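Local coordinates for beta-ketothiolase BktB (Ralstonia eutropha, PDB 4NZS), which catalyses the condensation of two acetyl-CoA molecules to acetoacetyl-CoA, and of acetyl-CoA with propionyl-CoA to beta-ketovaleryl-CoA, at residues D228-I231 against D232-T235. Numbering follows the deposited sequence.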
loop_
_atom_site.group_PDB
_atom_site.type_symbol
_atom_site.label_atom_id
_atom_site.label_comp_id
_atom_site.label_asym_id
_atom_site.label_seq_id
_atom_site.Cartn_x
_atom_site.Cartn_y
_atom_site.Cartn_z
ATOM N N ASP A 228 3.077 -2.264 40.146
ATOM C CA ASP A 228 2.968 -3.591 40.748
ATOM C C ASP A 228 4.285 -4.297 40.537
ATOM O O ASP A 228 4.338 -5.525 40.406
ATOM C CB ASP A 228 1.867 -4.433 40.068
ATOM C CG ASP A 228 0.486 -3.770 40.095
ATOM O OD1 ASP A 228 0.388 -2.626 40.597
ATOM O OD2 ASP A 228 -0.496 -4.388 39.604
ATOM N N ALA A 229 5.351 -3.510 40.515
ATOM C CA ALA A 229 6.636 -3.948 40.006
ATOM C C ALA A 229 7.152 -5.119 40.840
ATOM O O ALA A 229 7.554 -4.927 41.974
ATOM C CB ALA A 229 7.625 -2.775 40.025
ATOM N N THR A 230 7.124 -6.321 40.263
ATOM C CA THR A 230 7.487 -7.569 40.937
ATOM C C THR A 230 8.745 -8.094 40.281
ATOM O O THR A 230 8.944 -7.839 39.106
ATOM C CB THR A 230 6.370 -8.600 40.720
ATOM O OG1 THR A 230 5.134 -8.079 41.231
ATOM C CG2 THR A 230 6.687 -9.936 41.360
ATOM N N ILE A 231 9.598 -8.819 41.005
ATOM C CA ILE A 231 10.818 -9.380 40.380
ATOM C C ILE A 231 10.425 -10.548 39.495
ATOM O O ILE A 231 10.913 -10.705 38.394
ATOM C CB ILE A 231 11.910 -9.921 41.359
ATOM C CG1 ILE A 231 11.838 -9.282 42.764
ATOM C CG2 ILE A 231 13.282 -9.737 40.711
ATOM C CD1 ILE A 231 13.122 -9.335 43.595
ATOM N N ASP A 232 9.520 -11.360 40.004
ATOM C CA ASP A 232 9.166 -12.624 39.378
ATOM C C ASP A 232 8.176 -12.374 38.254
ATOM O O ASP A 232 7.863 -13.269 37.461
ATOM C CB ASP A 232 8.624 -13.565 40.447
ATOM C CG ASP A 232 9.147 -13.198 41.828
ATOM O OD1 ASP A 232 8.805 -12.085 42.295
ATOM O OD2 ASP A 232 9.928 -13.973 42.420
ATOM N N ASP A 233 7.688 -11.138 38.196
ATOM C CA ASP A 233 6.947 -10.638 37.049
ATOM C C ASP A 233 7.827 -10.756 35.825
ATOM O O ASP A 233 7.440 -11.284 34.782
ATOM C CB ASP A 233 6.661 -9.143 37.229
ATOM C CG ASP A 233 5.218 -8.819 37.164
ATOM O OD1 ASP A 233 4.504 -9.586 36.489
ATOM O OD2 ASP A 233 4.812 -7.794 37.784
ATOM N N MET A 234 9.040 -10.260 36.008
ATOM C CA MET A 234 9.889 -9.804 34.946
ATOM C C MET A 234 11.188 -10.616 34.828
ATOM O O MET A 234 12.117 -10.241 34.112
ATOM C CB MET A 234 10.202 -8.366 35.280
ATOM C CG MET A 234 10.742 -7.538 34.152
ATOM S SD MET A 234 11.911 -6.476 34.966
ATOM C CE MET A 234 10.827 -5.200 35.593
ATOM N N THR A 235 11.253 -11.716 35.563
ATOM C CA THR A 235 12.173 -12.788 35.235
ATOM C C THR A 235 11.408 -13.886 34.506
ATOM O O THR A 235 12.007 -14.803 33.968
ATOM C CB THR A 235 12.920 -13.375 36.454
ATOM O OG1 THR A 235 13.108 -14.771 36.246
ATOM C CG2 THR A 235 12.191 -13.178 37.797
#
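Thr230 meets Asp232 and Asp233 at a beta turn, Ile231 to Met234, on the surface of the thiolase N-terminal domain, within the long loop that joins strand 217-219 to strand 257-267. Asp232 and Asp233, the middle residues of the turn, have helical (type I/III-like) backbone angles, and the carbonyl of Ile231 receives the amide of Met234 (N to O 3.1 Å, 149° at the hydrogen) and, weakly, that of Thr235; the position of this oxygen is less certain because it is crowded in the model. Thr230 stands just before the turn, where its beta-branch offers a methyl to Asp232 and a hydroxyl to the preceding chain. The methyl CG2 lies anti to the backbone N and makes a van der Waals contact with Asp232 OD1 at 3.2 Å. Asp233 CB lies 3.2 Å from Thr230 O, while Asp233 OD2 touches Thr230 CB at 3.4 Å, again a carbon-to-oxygen contact. Each aspartate crosses the threonine at about a right angle; Asp232 is exposed and Asp233 partly so, and solvent can probably reach both carboxylates. Ala229 and Ile231 touch Leu186 of helix 178-197, buried Met234 touches Ala185 and Thr235 touches Asp182, so the loop lies against that helix. In Thr230, chi1 of -58° places OG1 beside its own backbone N, from where it donates to Asp228 O at 2.8 Å, tilted 24° from the carbonyl plane.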